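PDB 2BAS: YkuI protein from Bacillus subtilis, which binds the second messenger cyclic di-GMP through its EAL domain and may act as a phosphodiesterase that cleaves it. Local coordinates for residues Y41-F46 with Y251-Y256; I198-L203 with L230-I235. All coordinates share one frame; numbering follows the deposited sequence.

Both contacts belong to the EAL domain and to one curled mixed sheet, the barrel of this modified TIM fold, with their centres about 11 Å apart. Contact 2 lies inside the chain loop that contact 1 closes: strands 195-199 and 229-233, linked through helix 211-226, pair in parallel, and strand 249-252 follows beside 229-233 before meeting the early strand 38-47. That last pairing is antiparallel, as in other EAL domains, and seals the barrel. The contacts also touch directly: Gln253 N probably bonds to Tyr232 O, Tyr256 N probably to Ile235 O, and Phe252 packs on Ile235. Contact 2 builds the late parallel part of the barrel, and contact 1 joins its last strand to its first.

Contact 1 of 2, residues Y41-F46 with Y251-Y256; sequences YYQAIF and YFQGYY
Phe46 and Phe252 pair across the strands as an antiparallel hydrogen-bonded pair, where the two backbones come close and pack tightly. Phe46 N reaches Phe252 O at 2.9 Å, nearly straight at 166°, and Phe252 N returns to Phe46 O at 3.1 Å in a more bent bond. Phe46 O also receives the CA-H of Tyr251. The two phenylalanine side chains leave the sheet on the same face, and Phe252 O sits at the edge of the Phe46 ring, in its plane. On the other face, Ile45 fills the space between Tyr251 and Gln253: its CG2 branch meets Tyr251 CB at 3.8 Å, while CG1 meets the Gln253 amide obliquely, 3.6 Å from Gln253 OE1.

Beyond this pair the backbones diverge and contact passes to longer side chains and water. Gln253 is fully extended, its CG opposite the backbone N (chi1 -177°), which carries its NE2 to Gln43 OE1 at 3.1 Å. The two amide planes stand at 90°, and the donor approaches from above the Gln43 carbonyl plane. Gln253 NE2 also bonds Glu57, in the Glu-Val-Leu sequence that probably corresponds to the EAL signature, and Gln253 OE1 accepts from Lys197, so both ends of this buried amide are satisfied. A water bridges Ala44 O and Gly254 N, and Tyr255 lies exposed at the margin. The antiparallel pairing closes the EAL barrel. Around it, strand 53-64 flanks 41-46, strand 229-233 borders Tyr251 and Gln253, and helix 238-246 packs on Phe252 through Leu241 and Ala244.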
ATOM      1  N   TYR A  41      31.891  -5.567  14.538  1.00 59.41           N
ATOM      2  CA  TYR A  41      32.121  -4.374  13.746  1.00 58.47           C
ATOM      3  C   TYR A  41      30.845  -3.551  13.791  1.00 58.55           C
ATOM      4  O   TYR A  41      29.825  -4.009  14.323  1.00 57.47           O
ATOM      5  CB  TYR A  41      32.469  -4.738  12.311  1.00 58.80           C
ATOM      6  CG  TYR A  41      33.925  -4.588  11.976  1.00 58.23           C
ATOM      7  CD1 TYR A  41      34.917  -5.009  12.864  1.00 56.14           C
ATOM      8  CD2 TYR A  41      34.317  -4.042  10.754  1.00 59.16           C
ATOM      9  CE1 TYR A  41      36.265  -4.879  12.544  1.00 55.12           C
ATOM     10  CE2 TYR A  41      35.663  -3.909  10.421  1.00 57.09           C
ATOM     11  CZ  TYR A  41      36.627  -4.328  11.323  1.00 58.46           C
ATOM     12  OH  TYR A  41      37.957  -4.196  10.997  1.00 63.90           O
ATOM     13  N   TYR A  42      30.896  -2.335  13.245  1.00 58.17           N
ATOM     14  CA  TYR A  42      29.740  -1.432  13.283  1.00 57.44           C
ATOM     15  C   TYR A  42      29.533  -0.663  11.978  1.00 57.82           C
ATOM     16  O   TYR A  42      30.493  -0.323  11.281  1.00 56.59           O
ATOM     17  CB  TYR A  42      29.886  -0.433  14.439  1.00 57.36           C
ATOM     18  CG  TYR A  42      30.291  -1.037  15.777  1.00 56.87           C
ATOM     19  CD1 TYR A  42      31.635  -1.188  16.119  1.00 57.17           C
ATOM     20  CD2 TYR A  42      29.327  -1.450  16.703  1.00 55.24           C
ATOM     21  CE1 TYR A  42      32.010  -1.747  17.345  1.00 54.09           C
ATOM     22  CE2 TYR A  42      29.691  -2.001  17.922  1.00 54.54           C
ATOM     23  CZ  TYR A  42      31.034  -2.146  18.237  1.00 54.12           C
ATOM     24  OH  TYR A  42      31.392  -2.690  19.446  1.00 52.38           O
ATOM     25  N   GLN A  43      28.270  -0.391  11.656  1.00 58.35           N
ATOM     26  CA  GLN A  43      27.934   0.456  10.521  1.00 57.63           C
ATOM     27  C   GLN A  43      26.924   1.503  10.965  1.00 57.09           C
ATOM     28  O   GLN A  43      25.871   1.173  11.500  1.00 56.74           O
ATOM     29  CB  GLN A  43      27.409  -0.364   9.341  1.00 57.62           C
ATOM     30  CG  GLN A  43      27.326   0.438   8.027  1.00 58.00           C
ATOM     31  CD  GLN A  43      26.947  -0.412   6.827  1.00 58.64           C
ATOM     32  OE1 GLN A  43      26.351  -1.486   6.957  1.00 62.61           O
ATOM     33  NE2 GLN A  43      27.286   0.074   5.643  1.00 59.91           N
ATOM     34  N   ALA A  44      27.261   2.767  10.744  1.00 57.50           N
ATOM     35  CA  ALA A  44      26.428   3.881  11.189  1.00 56.34           C
ATOM     36  C   ALA A  44      25.126   3.980  10.425  1.00 55.99           C
ATOM     37  O   ALA A  44      25.046   3.634   9.236  1.00 55.53           O
ATOM     38  CB  ALA A  44      27.192   5.195  11.103  1.00 57.56           C
ATOM     39  N   ILE A  45      24.099   4.444  11.129  1.00 54.61           N
ATOM     40  CA  ILE A  45      22.807   4.686  10.527  1.00 54.80           C
ATOM     41  C   ILE A  45      22.494   6.160  10.688  1.00 56.27           C
ATOM     42  O   ILE A  45      22.669   6.725  11.779  1.00 56.45           O
ATOM     43  CB  ILE A  45      21.723   3.770  11.115  1.00 55.09           C
ATOM     44  CG1 ILE A  45      22.034   2.322  10.729  1.00 51.84           C
ATOM     45  CG2 ILE A  45      20.348   4.158  10.579  1.00 53.36           C
ATOM     46  CD1 ILE A  45      21.534   1.320  11.695  1.00 54.20           C
ATOM     47  N   PHE A  46      22.041   6.773   9.595  1.00 56.52           N
ATOM     48  CA  PHE A  46      21.929   8.227   9.513  1.00 57.83           C
ATOM     49  C   PHE A  46      20.531   8.803   9.596  1.00 57.96           C
ATOM     50  O   PHE A  46      19.589   8.262   9.041  1.00 57.03           O
ATOM     51  CB  PHE A  46      22.658   8.744   8.270  1.00 56.98           C
ATOM     52  CG  PHE A  46      24.143   8.538   8.329  1.00 56.37           C
ATOM     53  CD1 PHE A  46      24.717   7.368   7.838  1.00 55.77           C
ATOM     54  CD2 PHE A  46      24.966   9.497   8.907  1.00 56.14           C
ATOM     55  CE1 PHE A  46      26.093   7.166   7.902  1.00 53.66           C
ATOM     56  CE2 PHE A  46      26.339   9.307   8.977  1.00 55.81           C
ATOM     57  CZ  PHE A  46      26.904   8.138   8.468  1.00 55.71           C
ATOM     58  N   TYR A 251      15.643   6.992   7.971  1.00 70.46           N
ATOM     59  CA  TYR A 251      17.017   6.602   8.297  1.00 70.11           C
ATOM     60  C   TYR A 251      17.671   5.935   7.096  1.00 69.37           C
ATOM     61  O   TYR A 251      16.981   5.331   6.275  1.00 69.89           O
ATOM     62  CB  TYR A 251      17.048   5.664   9.499  1.00 70.35           C
ATOM     63  CG  TYR A 251      16.402   6.227  10.748  1.00 72.24           C
ATOM     64  CD1 TYR A 251      15.144   5.786  11.170  1.00 68.67           C
ATOM     65  CD2 TYR A 251      17.047   7.204  11.505  1.00 72.61           C
ATOM     66  CE1 TYR A 251      14.557   6.299  12.330  1.00 71.16           C
ATOM     67  CE2 TYR A 251      16.471   7.723  12.657  1.00 71.63           C
ATOM     68  CZ  TYR A 251      15.231   7.270  13.065  1.00 72.58           C
ATOM     69  OH  TYR A 251      14.677   7.797  14.211  1.00 73.37           O
ATOM     70  N   PHE A 252      18.997   6.045   7.002  1.00 68.16           N
ATOM     71  CA  PHE A 252      19.740   5.556   5.844  1.00 66.62           C
ATOM     72  C   PHE A 252      21.024   4.822   6.234  1.00 66.79           C
ATOM     73  O   PHE A 252      21.711   5.212   7.182  1.00 67.75           O
ATOM     74  CB  PHE A 252      20.113   6.722   4.930  1.00 65.69           C
ATOM     75  CG  PHE A 252      18.992   7.690   4.659  1.00 68.31           C
ATOM     76  CD1 PHE A 252      18.848   8.843   5.433  1.00 70.03           C
ATOM     77  CD2 PHE A 252      18.104   7.478   3.610  1.00 67.26           C
ATOM     78  CE1 PHE A 252      17.822   9.751   5.175  1.00 70.35           C
ATOM     79  CE2 PHE A 252      17.070   8.393   3.341  1.00 64.08           C
ATOM     80  CZ  PHE A 252      16.927   9.521   4.121  1.00 62.13           C
ATOM     81  N   GLN A 253      21.370   3.792   5.465  1.00 65.51           N
ATOM     82  CA  GLN A 253      22.541   2.961   5.736  1.00 63.09           C
ATOM     83  C   GLN A 253      23.105   2.358   4.451  1.00 62.55           C
ATOM     84  O   GLN A 253      22.342   1.901   3.600  1.00 64.15           O
ATOM     85  CB  GLN A 253      22.131   1.836   6.684  1.00 63.47           C
ATOM     86  CG  GLN A 253      23.243   0.907   7.143  1.00 63.67           C
ATOM     87  CD  GLN A 253      22.709  -0.246   7.963  1.00 63.76           C
ATOM     88  OE1 GLN A 253      21.523  -0.289   8.289  1.00 66.61           O
ATOM     89  NE2 GLN A 253      23.579  -1.188   8.307  1.00 65.38           N
ATOM     90  N   GLY A 254      24.432   2.349   4.322  1.00 60.96           N
ATOM     91  CA  GLY A 254      25.112   1.723   3.188  1.00 60.30           C
ATOM     92  C   GLY A 254      26.545   2.179   2.907  1.00 61.06           C
ATOM     93  O   GLY A 254      27.044   3.151   3.504  1.00 58.48           O
ATOM     94  N   TYR A 255      27.202   1.471   1.984  1.00 61.98           N
ATOM     95  CA  TYR A 255      28.553   1.825   1.527  1.00 63.71           C
ATOM     96  C   TYR A 255      28.643   3.280   1.085  1.00 63.16           C
ATOM     97  O   TYR A 255      29.618   3.962   1.404  1.00 63.91           O
ATOM     98  CB  TYR A 255      29.019   0.919   0.377  1.00 65.32           C
ATOM     99  CG  TYR A 255      29.202  -0.527   0.766  1.00 71.07           C
ATOM    100  CD1 TYR A 255      30.188  -0.908   1.683  1.00 76.17           C
ATOM    101  CD2 TYR A 255      28.403  -1.527   0.209  1.00 75.66           C
ATOM    102  CE1 TYR A 255      30.361  -2.249   2.050  1.00 76.64           C
ATOM    103  CE2 TYR A 255      28.568  -2.876   0.571  1.00 75.87           C
ATOM    104  CZ  TYR A 255      29.545  -3.227   1.491  1.00 74.67           C
ATOM    105  OH  TYR A 255      29.714  -4.552   1.848  1.00 74.83           O
ATOM    106  N   TYR A 256      27.628   3.749   0.358  1.00 62.30           N
ATOM    107  CA  TYR A 256      27.620   5.117  -0.159  1.00 61.80           C
ATOM    108  C   TYR A 256      27.775   6.131   0.961  1.00 60.98           C
ATOM    109  O   TYR A 256      28.491   7.116   0.807  1.00 61.12           O
ATOM    110  CB  TYR A 256      26.360   5.420  -0.988  1.00 62.16           C
ATOM    111  CG  TYR A 256      26.407   6.779  -1.657  1.00 62.29           C
ATOM    112  CD1 TYR A 256      27.214   6.996  -2.776  1.00 61.68           C
ATOM    113  CD2 TYR A 256      25.669   7.849  -1.159  1.00 62.37           C
ATOM    114  CE1 TYR A 256      27.279   8.238  -3.383  1.00 62.66           C
ATOM    115  CE2 TYR A 256      25.722   9.100  -1.764  1.00 64.21           C
ATOM    116  CZ  TYR A 256      26.532   9.287  -2.875  1.00 64.62           C
ATOM    117  OH  TYR A 256      26.594  10.520  -3.483  1.00 63.74           O
TER
HETATM  118  O   HOH W   1      26.022   3.533   6.940  1.00 47.73           O

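Contact 2 of 2, residues I198-L203 with L230-I235; sequences IDLQAL and LLYEDI
Ile198 and Tyr232 lie side by side on one face of a parallel strand pair and point the same way, with Ile198 CG2 4.0 Å from Tyr232 CE2. Leu200 comes obliquely to the same ring: its CG sits at the ring edge, in plane, and CD1 reaches Tyr232 CD2 at 3.6 Å. With CG2 opposite the backbone N and CG1 beside it (chi1 -58°), Ile198 sends CD1 on to Leu230 CD2 at 3.8 Å. Hydrogen bonds from Ile198 N to Leu231 O and Glu233 N to Ile198 O set the register. Replacing Tyr232 by an alanine would probably open a gap beside Ile198 and Leu200 and leave Asn247 O without the hydroxyl that bonds it.

The other side is acidic. Asp199 OD1 accepts from Gln201 N in an Asx turn, and Asp234 crosses it obliquely, carboxylate planes 79° apart; Asp199 OD1 and Asp234 OD2, 2.9 Å apart, are two acceptors, not hydrogen-bonded. Glu233 projects there beside Asp176, with Lys197 in a long, weak ion pair. An apolar layer against helices 211-226 and 238-246 thus backs acceptors gathered at the C-terminal strand ends, where TIM-type barrels carry their active sites, consistent with a site receiving a cation or other donors.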
ATOM      1  N   ILE A 198      14.075  -1.501   4.428  1.00 62.88           N
ATOM      2  CA  ILE A 198      13.927  -1.720   2.996  1.00 61.36           C
ATOM      3  C   ILE A 198      15.306  -1.773   2.340  1.00 61.25           C
ATOM      4  O   ILE A 198      16.115  -0.869   2.501  1.00 59.21           O
ATOM      5  CB  ILE A 198      13.015  -0.624   2.370  1.00 60.95           C
ATOM      6  CG1 ILE A 198      11.648  -0.621   3.062  1.00 60.44           C
ATOM      7  CG2 ILE A 198      12.842  -0.835   0.883  1.00 60.50           C
ATOM      8  CD1 ILE A 198      10.783   0.607   2.779  1.00 61.60           C
ATOM      9  N   ASP A 199      15.572  -2.872   1.643  1.00 65.19           N
ATOM     10  CA  ASP A 199      16.811  -3.100   0.907  1.00 69.01           C
ATOM     11  C   ASP A 199      16.653  -2.500  -0.488  1.00 71.40           C
ATOM     12  O   ASP A 199      15.587  -2.601  -1.088  1.00 72.92           O
ATOM     13  CB  ASP A 199      17.067  -4.609   0.821  1.00 70.08           C
ATOM     14  CG  ASP A 199      18.126  -4.983  -0.214  1.00 75.53           C
ATOM     15  OD1 ASP A 199      19.115  -4.235  -0.380  1.00 79.56           O
ATOM     16  OD2 ASP A 199      17.973  -6.048  -0.855  1.00 79.88           O
ATOM     17  N   LEU A 200      17.703  -1.880  -1.011  1.00 73.87           N
ATOM     18  CA  LEU A 200      17.598  -1.227  -2.316  1.00 76.38           C
ATOM     19  C   LEU A 200      18.509  -1.819  -3.393  1.00 78.85           C
ATOM     20  O   LEU A 200      18.728  -1.195  -4.437  1.00 79.23           O
ATOM     21  CB  LEU A 200      17.803   0.287  -2.188  1.00 75.99           C
ATOM     22  CG  LEU A 200      16.794   1.075  -1.346  1.00 74.84           C
ATOM     23  CD1 LEU A 200      17.217   2.532  -1.272  1.00 73.39           C
ATOM     24  CD2 LEU A 200      15.373   0.948  -1.896  1.00 74.66           C
ATOM     25  N   GLN A 201      19.039  -3.015  -3.135  1.00 81.03           N
ATOM     26  CA  GLN A 201      19.815  -3.746  -4.133  1.00 82.99           C
ATOM     27  C   GLN A 201      18.912  -4.076  -5.312  1.00 84.40           C
ATOM     28  O   GLN A 201      19.313  -3.953  -6.473  1.00 84.42           O
ATOM     29  CB  GLN A 201      20.357  -5.049  -3.549  1.00 83.35           C
ATOM     30  CG  GLN A 201      21.568  -4.908  -2.645  1.00 85.25           C
ATOM     31  CD  GLN A 201      21.811  -6.158  -1.810  1.00 87.28           C
ATOM     32  OE1 GLN A 201      20.917  -6.621  -1.093  1.00 87.84           O
ATOM     33  NE2 GLN A 201      23.024  -6.707  -1.892  1.00 84.43           N
ATOM     34  N   ALA A 202      17.686  -4.486  -4.988  1.00 85.60           N
ATOM     35  CA  ALA A 202      16.673  -4.878  -5.966  1.00 87.41           C
ATOM     36  C   ALA A 202      16.377  -3.802  -7.014  1.00 88.04           C
ATOM     37  O   ALA A 202      16.073  -4.122  -8.165  1.00 87.71           O
ATOM     38  CB  ALA A 202      15.383  -5.277  -5.246  1.00 88.07           C
ATOM     39  N   LEU A 203      16.461  -2.534  -6.602  1.00 88.68           N
ATOM     40  CA  LEU A 203      16.199  -1.392  -7.479  1.00 88.18           C
ATOM     41  C   LEU A 203      17.141  -1.367  -8.684  1.00 88.24           C
ATOM     42  O   LEU A 203      16.743  -0.938  -9.771  1.00 88.41           O
ATOM     43  CB  LEU A 203      16.303  -0.081  -6.693  1.00 88.10           C
ATOM     44  CG  LEU A 203      15.750   1.208  -7.308  1.00 88.70           C
ATOM     45  CD1 LEU A 203      14.219   1.168  -7.445  1.00 88.32           C
ATOM     46  CD2 LEU A 203      16.185   2.405  -6.477  1.00 87.48           C
ATOM     47  N   LEU A 230      10.659   4.243   8.089  1.00 60.14           N
ATOM     48  CA  LEU A 230      11.330   3.487   7.052  1.00 60.04           C
ATOM     49  C   LEU A 230      12.833   3.671   7.153  1.00 60.68           C
ATOM     50  O   LEU A 230      13.337   4.797   7.194  1.00 59.22           O
ATOM     51  CB  LEU A 230      10.868   3.935   5.659  1.00 58.96           C
ATOM     52  CG  LEU A 230       9.368   3.934   5.374  1.00 58.57           C
ATOM     53  CD1 LEU A 230       9.105   4.600   4.034  1.00 58.23           C
ATOM     54  CD2 LEU A 230       8.786   2.520   5.400  1.00 52.34           C
ATOM     55  N   LEU A 231      13.539   2.548   7.186  1.00 61.31           N
ATOM     56  CA  LEU A 231      14.992   2.530   7.118  1.00 61.54           C
ATOM     57  C   LEU A 231      15.438   1.913   5.786  1.00 60.73           C
ATOM     58  O   LEU A 231      15.208   0.724   5.527  1.00 59.99           O
ATOM     59  CB  LEU A 231      15.547   1.745   8.304  1.00 60.61           C
ATOM     60  CG  LEU A 231      17.026   1.366   8.391  1.00 63.00           C
ATOM     61  CD1 LEU A 231      17.939   2.477   7.957  1.00 62.02           C
ATOM     62  CD2 LEU A 231      17.351   0.941   9.818  1.00 63.87           C
ATOM     63  N   TYR A 232      16.045   2.725   4.927  1.00 60.09           N
ATOM     64  CA  TYR A 232      16.564   2.212   3.665  1.00 59.32           C
ATOM     65  C   TYR A 232      17.997   1.811   3.867  1.00 58.92           C
ATOM     66  O   TYR A 232      18.823   2.644   4.220  1.00 59.42           O
ATOM     67  CB  TYR A 232      16.457   3.249   2.555  1.00 59.04           C
ATOM     68  CG  TYR A 232      15.042   3.509   2.119  1.00 59.24           C
ATOM     69  CD1 TYR A 232      14.228   4.374   2.828  1.00 60.51           C
ATOM     70  CD2 TYR A 232      14.510   2.884   1.004  1.00 60.08           C
ATOM     71  CE1 TYR A 232      12.928   4.613   2.430  1.00 61.01           C
ATOM     72  CE2 TYR A 232      13.210   3.124   0.602  1.00 56.70           C
ATOM     73  CZ  TYR A 232      12.430   3.984   1.321  1.00 56.25           C
ATOM     74  OH  TYR A 232      11.134   4.225   0.950  1.00 61.95           O
ATOM     75  N   GLU A 233      18.275   0.526   3.669  1.00 60.63           N
ATOM     76  CA  GLU A 233      19.627  -0.025   3.781  1.00 62.15           C
ATOM     77  C   GLU A 233      20.178  -0.432   2.410  1.00 61.46           C
ATOM     78  O   GLU A 233      19.468  -0.380   1.405  1.00 59.89           O
ATOM     79  CB  GLU A 233      19.670  -1.209   4.769  1.00 60.93           C
ATOM     80  CG  GLU A 233      18.932  -2.459   4.336  1.00 62.78           C
ATOM     81  CD  GLU A 233      19.306  -3.687   5.158  1.00 68.34           C
ATOM     82  OE1 GLU A 233      20.467  -4.160   5.068  1.00 73.75           O
ATOM     83  OE2 GLU A 233      18.425  -4.197   5.888  1.00 77.82           O
ATOM     84  N   ASP A 234      21.443  -0.855   2.394  1.00 63.08           N
ATOM     85  CA  ASP A 234      22.183  -1.192   1.172  1.00 63.45           C
ATOM     86  C   ASP A 234      22.212  -0.057   0.141  1.00 63.07           C
ATOM     87  O   ASP A 234      22.097  -0.296  -1.060  1.00 63.96           O
ATOM     88  CB  ASP A 234      21.678  -2.499   0.550  1.00 64.97           C
ATOM     89  CG  ASP A 234      22.162  -3.741   1.300  1.00 70.61           C
ATOM     90  OD1 ASP A 234      23.271  -3.717   1.886  1.00 75.73           O
ATOM     91  OD2 ASP A 234      21.433  -4.757   1.294  1.00 77.37           O
ATOM     92  N   ILE A 235      22.354   1.174   0.626  1.00 62.44           N
ATOM     93  CA  ILE A 235      22.538   2.341  -0.226  1.00 62.08           C
ATOM     94  C   ILE A 235      24.006   2.390  -0.644  1.00 63.88           C
ATOM     95  O   ILE A 235      24.899   2.598   0.181  1.00 62.92           O
ATOM     96  CB  ILE A 235      22.158   3.647   0.498  1.00 60.88           C
ATOM     97  CG1 ILE A 235      20.663   3.669   0.808  1.00 60.19           C
ATOM     98  CG2 ILE A 235      22.517   4.852  -0.350  1.00 61.45           C
ATOM     99  CD1 ILE A 235      20.274   4.665   1.863  1.00 57.11           C
TER